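Local coordinates for protein thiamine-monophosphate kinase (Stenotrophomonas maltophilia, PDB 6XEP) that probably catalyses the ATP-dependent phosphorylation of thiamine monophosphate to thiamine diphosphate, the active form of vitamin B1, at residues S239-H244 with G305-G310; G72-A77 with L199-P204. All coordinates share one frame; numbering follows the deposited sequence.

How the interactions relate
Going from the N terminus, helix 68-85 of the N-terminal AIR synthase-related domain comes first. Its residues 72-77 wait more than 120 residues, past the rest of the four-stranded sheet, before interaction 2 closes that long loop onto the end of helix 192-202. The contact therefore ties the N-terminal to the C-terminal domain. Interaction 1 opens only afterwards: residues 239-244, leaving helix 228-239, are met 61 residues later by 305-310, so strands 242-245 and 301-308 pair inside the C-terminal sheet. The two loops follow one another without nesting or crossing. The centres of interaction 1 and interaction 2 are about 31 Å apart. Between interaction 1 and interaction 2 the nearest atoms are about 17 Å apart, so they do not touch.

Interaction 1: residues S239-H244 with G305-G310; sequences SNVAAH and GRIADG
In Arg306, chi1 of 67° sets CG between the backbone N and the carbonyl carbon, while in His244 chi1 of -75° sets CG anti to its carbonyl carbon; from there the extended arginine chain crosses the histidine. The guanidinium lies flat on the imidazole, planes 10° apart, with Arg306 NH2 over the ring centre and 3.7 Å from His244 CG. His314 also stacks on this ring. Beneath the pair run two backbone bonds: His244 N gives to Arg306 O at 2.8 Å, nearly straight, and Arg306 N returns to His244 O at 3.0 Å. Ala242 and Ala308 exchange a second such pair, both 2.9 Å between N and O. On the other face of the sheet Ile307 CG2 presses on Val241 CG2 at 3.5 Å, and its CD1 reaches Ala243 CB; Ile162 of strand 161-165 packs against both Ile307 and Ala243. Past the last strand pair, a water donates to both Asn240 O and Gly310 O, bridging the loops. Asn240, at positive phi, is the first residue to leave the helix, in a Schellman motif, and its OD1 accepts a hydrogen bond from Gln311 NE2. This is antiparallel pairing of neighbouring strands in the mixed sheet of the PurM-like C-terminal domain.

Interaction 2: residues G72-A77 with L199-P204; sequences GWKTLA and LRLLRP
Trp73 and Arg203 meet where the indole lies against the start of the turn after helix 192-202. Arg203 CB sits over the five-membered ring, 3.8 Å from its centroid, a CH-pi contact, and Arg203 CA comes to 3.5 Å from Trp73 CD1. In the plane of the same indole, Trp73 NE1 gives a bond to Pro204 O at 2.9 Å, with 167° at the hydrogen, so face and N-H are both engaged. Close as it is, this is the more open, partly exposed side. The end of Arg203 leads away toward the start of helix 68-85, where NE forms a salt bridge with Asp70. The tightly packed, buried part is formed by Lys74, Ala77, Leu201 and Pro204. Ala77 CB and Lys74 CG and CD pack against Pro204 CG and CD, Lys74 CD standing 4.0 Å from Pro204 CD. Lys74, with CG anti to the backbone N (chi1 -175°) and the chain extended beyond it, passes Pro204 at about a right angle and brings NZ to 3.0 Å from Leu201 O, in the carbonyl plane. A water links Lys74 NZ to Arg200 O. NZ also forms a salt bridge with Asp274, predicted to bind substrate, which is consistent with Lys74 helping to orient the Asp274 carboxylate.

Interaction 1: residues S239-H244 with G305-G310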
loop_
_atom_site.group_PDB
_atom_site.type_symbol
_atom_site.label_atom_id
_atom_site.label_comp_id
_atom_site.label_asym_id
_atom_site.label_seq_id
_atom_site.Cartn_x
_atom_site.Cartn_y
_atom_site.Cartn_z
ATOM N N SER A 239 18.957 -4.560 -20.919
ATOM C CA SER A 239 20.236 -5.231 -21.114
ATOM C C SER A 239 20.965 -4.784 -22.384
ATOM O O SER A 239 22.107 -5.196 -22.585
ATOM C CB SER A 239 20.044 -6.763 -21.156
ATOM O OG SER A 239 19.427 -7.255 -19.957
ATOM N N ASN A 240 20.340 -3.966 -23.233
ATOM C CA ASN A 240 20.949 -3.484 -24.488
ATOM C C ASN A 240 21.288 -4.639 -25.437
ATOM O O ASN A 240 22.391 -4.711 -26.002
ATOM C CB ASN A 240 22.198 -2.631 -24.211
ATOM C CG ASN A 240 22.685 -1.859 -25.450
ATOM O OD1 ASN A 240 21.888 -1.387 -26.264
ATOM N ND2 ASN A 240 24.003 -1.711 -25.574
ATOM N N VAL A 241 20.323 -5.546 -25.632
ATOM C CA VAL A 241 20.525 -6.737 -26.458
ATOM C C VAL A 241 19.272 -6.997 -27.279
ATOM O O VAL A 241 18.209 -6.434 -27.027
ATOM C CB VAL A 241 20.855 -7.990 -25.626
ATOM C CG1 VAL A 241 22.150 -7.797 -24.846
ATOM C CG2 VAL A 241 19.653 -8.327 -24.697
ATOM N N ALA A 242 19.405 -7.887 -28.254
ATOM C CA ALA A 242 18.227 -8.436 -28.911
ATOM C C ALA A 242 17.788 -9.711 -28.211
ATOM O O ALA A 242 18.608 -10.496 -27.716
ATOM C CB ALA A 242 18.489 -8.752 -30.389
ATOM N N ALA A 243 16.478 -9.911 -28.176
ATOM C CA ALA A 243 15.880 -11.164 -27.736
ATOM C C ALA A 243 15.169 -11.811 -28.916
ATOM O O ALA A 243 14.373 -11.161 -29.607
ATOM C CB ALA A 243 14.903 -10.925 -26.582
ATOM N N HIS A 244 15.473 -13.069 -29.176
ATOM C CA HIS A 244 14.859 -13.783 -30.284
ATOM C C HIS A 244 13.990 -14.884 -29.689
ATOM O O HIS A 244 14.465 -15.652 -28.853
ATOM C CB HIS A 244 15.922 -14.349 -31.222
ATOM C CG HIS A 244 16.559 -13.305 -32.098
ATOM N ND1 HIS A 244 16.109 -13.029 -33.368
ATOM C CD2 HIS A 244 17.576 -12.442 -31.864
ATOM C CE1 HIS A 244 16.844 -12.064 -33.897
ATOM N NE2 HIS A 244 17.735 -11.683 -32.997
ATOM N N GLY A 305 14.097 -19.354 -26.690
ATOM C CA GLY A 305 14.782 -18.378 -27.520
ATOM C C GLY A 305 16.197 -18.132 -27.067
ATOM O O GLY A 305 16.770 -18.918 -26.308
ATOM N N ARG A 306 16.751 -17.011 -27.533
ATOM C CA ARG A 306 18.156 -16.709 -27.319
ATOM C C ARG A 306 18.361 -15.199 -27.294
ATOM O O ARG A 306 17.575 -14.436 -27.871
ATOM C CB ARG A 306 19.042 -17.318 -28.414
ATOM C CG ARG A 306 18.802 -16.678 -29.759
ATOM C CD ARG A 306 19.328 -17.503 -30.921
ATOM N NE ARG A 306 18.826 -16.964 -32.188
ATOM C CZ ARG A 306 19.401 -15.975 -32.868
ATOM N NH1 ARG A 306 20.517 -15.418 -32.420
ATOM N NH2 ARG A 306 18.869 -15.550 -34.007
ATOM N N ILE A 307 19.415 -14.782 -26.589
ATOM C CA ILE A 307 19.852 -13.390 -26.525
ATOM C C ILE A 307 20.992 -13.224 -27.514
ATOM O O ILE A 307 21.882 -14.082 -27.578
ATOM C CB ILE A 307 20.300 -13.026 -25.094
ATOM C CG1 ILE A 307 19.128 -13.138 -24.119
ATOM C CG2 ILE A 307 20.917 -11.609 -25.062
ATOM C CD1 ILE A 307 18.056 -12.090 -24.319
ATOM N N ALA A 308 20.971 -12.135 -28.298
ATOM C CA ALA A 308 21.925 -11.971 -29.388
ATOM C C ALA A 308 22.211 -10.491 -29.609
ATOM O O ALA A 308 21.524 -9.610 -29.075
ATOM C CB ALA A 308 21.409 -12.581 -30.696
ATOM N N ASP A 309 23.248 -10.240 -30.408
ATOM C CA ASP A 309 23.577 -8.888 -30.841
ATOM C C ASP A 309 22.377 -8.256 -31.540
ATOM O O ASP A 309 21.626 -8.932 -32.244
ATOM C CB ASP A 309 24.769 -8.943 -31.802
ATOM C CG ASP A 309 25.400 -7.587 -32.041
ATOM O OD1 ASP A 309 25.041 -6.635 -31.321
ATOM O OD2 ASP A 309 26.263 -7.510 -32.952
ATOM N N GLY A 310 22.217 -6.939 -31.365
ATOM C CA GLY A 310 21.112 -6.210 -31.979
ATOM C C GLY A 310 20.230 -5.521 -30.950
ATOM O O GLY A 310 20.671 -5.246 -29.824
HETATM O O HOH W 1 23.085 -5.076 -28.650
#

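Interaction 2: residues G72-A77 with L199-P204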
loop_
_atom_site.group_PDB
_atom_site.type_symbol
_atom_site.label_atom_id
_atom_site.label_comp_id
_atom_site.label_asym_id
_atom_site.label_seq_id
_atom_site.Cartn_x
_atom_site.Cartn_y
_atom_site.Cartn_z
ATOM N N GLY A 72 -9.361 -12.208 -3.657
ATOM C CA GLY A 72 -8.354 -12.262 -2.607
ATOM C C GLY A 72 -7.081 -12.955 -3.050
ATOM O O GLY A 72 -5.971 -12.463 -2.805
ATOM N N TRP A 73 -7.219 -14.088 -3.729
ATOM C CA TRP A 73 -6.052 -14.796 -4.252
ATOM C C TRP A 73 -5.281 -13.927 -5.247
ATOM O O TRP A 73 -4.071 -13.708 -5.105
ATOM C CB TRP A 73 -6.510 -16.099 -4.917
ATOM C CG TRP A 73 -5.397 -16.963 -5.492
ATOM C CD1 TRP A 73 -4.642 -16.711 -6.612
ATOM C CD2 TRP A 73 -4.942 -18.221 -4.979
ATOM N NE1 TRP A 73 -3.747 -17.745 -6.821
ATOM C CE2 TRP A 73 -3.907 -18.677 -5.834
ATOM C CE3 TRP A 73 -5.307 -19.007 -3.881
ATOM C CZ2 TRP A 73 -3.237 -19.873 -5.617
ATOM C CZ3 TRP A 73 -4.630 -20.206 -3.669
ATOM C CH2 TRP A 73 -3.604 -20.615 -4.528
ATOM N N LYS A 74 -5.973 -13.421 -6.267
ATOM C CA LYS A 74 -5.270 -12.774 -7.363
ATOM C C LYS A 74 -4.638 -11.465 -6.919
ATOM O O LYS A 74 -3.531 -11.133 -7.359
ATOM C CB LYS A 74 -6.218 -12.556 -8.551
ATOM C CG LYS A 74 -5.473 -11.993 -9.762
ATOM C CD LYS A 74 -6.239 -12.213 -11.074
ATOM C CE LYS A 74 -5.363 -11.792 -12.251
ATOM N NZ LYS A 74 -6.004 -12.016 -13.573
ATOM N N THR A 75 -5.303 -10.729 -6.010
ATOM C CA THR A 75 -4.719 -9.472 -5.537
ATOM C C THR A 75 -3.335 -9.713 -4.933
ATOM O O THR A 75 -2.370 -9.003 -5.248
ATOM C CB THR A 75 -5.669 -8.807 -4.526
ATOM O OG1 THR A 75 -6.889 -8.469 -5.193
ATOM C CG2 THR A 75 -5.074 -7.515 -4.017
ATOM N N LEU A 76 -3.200 -10.754 -4.116
ATOM C CA LEU A 76 -1.887 -11.070 -3.561
ATOM C C LEU A 76 -0.960 -11.679 -4.614
ATOM O O LEU A 76 0.244 -11.404 -4.612
ATOM C CB LEU A 76 -2.037 -12.017 -2.375
ATOM C CG LEU A 76 -0.757 -12.516 -1.706
ATOM C CD1 LEU A 76 0.079 -11.343 -1.151
ATOM C CD2 LEU A 76 -1.130 -13.493 -0.589
ATOM N N ALA A 77 -1.490 -12.522 -5.503
ATOM C CA ALA A 77 -0.647 -13.197 -6.484
ATOM C C ALA A 77 0.117 -12.206 -7.361
ATOM O O ALA A 77 1.269 -12.461 -7.730
ATOM C CB ALA A 77 -1.496 -14.121 -7.358
ATOM N N LEU A 199 -9.325 -21.011 -14.110
ATOM C CA LEU A 199 -8.504 -20.830 -12.916
ATOM C C LEU A 199 -7.142 -20.200 -13.211
ATOM O O LEU A 199 -6.535 -19.610 -12.307
ATOM C CB LEU A 199 -8.325 -22.171 -12.205
ATOM C CG LEU A 199 -9.606 -22.684 -11.537
ATOM C CD1 LEU A 199 -9.343 -23.971 -10.795
ATOM C CD2 LEU A 199 -10.133 -21.639 -10.593
ATOM N N ARG A 200 -6.639 -20.303 -14.441
ATOM C CA ARG A 200 -5.432 -19.548 -14.776
ATOM C C ARG A 200 -5.701 -18.049 -14.819
ATOM O O ARG A 200 -4.824 -17.255 -14.458
ATOM C CB ARG A 200 -4.862 -20.030 -16.108
ATOM C CG ARG A 200 -4.290 -21.443 -16.039
ATOM C CD ARG A 200 -2.945 -21.460 -15.332
ATOM N NE ARG A 200 -1.859 -20.984 -16.201
ATOM C CZ ARG A 200 -0.704 -20.513 -15.750
ATOM N NH1 ARG A 200 -0.484 -20.446 -14.435
ATOM N NH2 ARG A 200 0.234 -20.113 -16.610
ATOM N N LEU A 201 -6.900 -17.642 -15.249
ATOM C CA LEU A 201 -7.261 -16.231 -15.182
ATOM C C LEU A 201 -7.549 -15.818 -13.744
ATOM O O LEU A 201 -7.092 -14.762 -13.287
ATOM C CB LEU A 201 -8.483 -15.953 -16.068
ATOM C CG LEU A 201 -9.022 -14.512 -16.003
ATOM C CD1 LEU A 201 -7.961 -13.491 -16.399
ATOM C CD2 LEU A 201 -10.274 -14.340 -16.854
ATOM N N LEU A 202 -8.335 -16.631 -13.023
ATOM C CA LEU A 202 -8.812 -16.224 -11.701
ATOM C C LEU A 202 -7.751 -16.409 -10.627
ATOM O O LEU A 202 -7.654 -15.591 -9.704
ATOM C CB LEU A 202 -10.062 -17.022 -11.319
ATOM C CG LEU A 202 -11.267 -16.823 -12.233
ATOM C CD1 LEU A 202 -12.400 -17.679 -11.687
ATOM C CD2 LEU A 202 -11.659 -15.354 -12.281
ATOM N N ARG A 203 -6.957 -17.472 -10.712
ATOM C CA ARG A 203 -6.022 -17.827 -9.644
ATOM C C ARG A 203 -4.655 -18.139 -10.236
ATOM O O ARG A 203 -4.206 -19.295 -10.191
ATOM C CB ARG A 203 -6.523 -19.031 -8.849
ATOM C CG ARG A 203 -7.763 -18.807 -8.023
ATOM C CD ARG A 203 -8.075 -20.098 -7.215
ATOM N NE ARG A 203 -9.504 -20.142 -6.974
ATOM C CZ ARG A 203 -10.208 -21.243 -6.828
ATOM N NH1 ARG A 203 -9.617 -22.432 -6.874
ATOM N NH2 ARG A 203 -11.512 -21.150 -6.612
ATOM N N PRO A 204 -3.963 -17.142 -10.771
ATOM C CA PRO A 204 -2.608 -17.388 -11.294
ATOM C C PRO A 204 -1.684 -17.843 -10.169
ATOM O O PRO A 204 -1.881 -17.495 -9.005
ATOM C CB PRO A 204 -2.194 -16.019 -11.852
ATOM C CG PRO A 204 -2.961 -15.027 -11.030
ATOM C CD PRO A 204 -4.314 -15.710 -10.818
HETATM O O HOH W 2 -4.253 -14.429 -14.145
#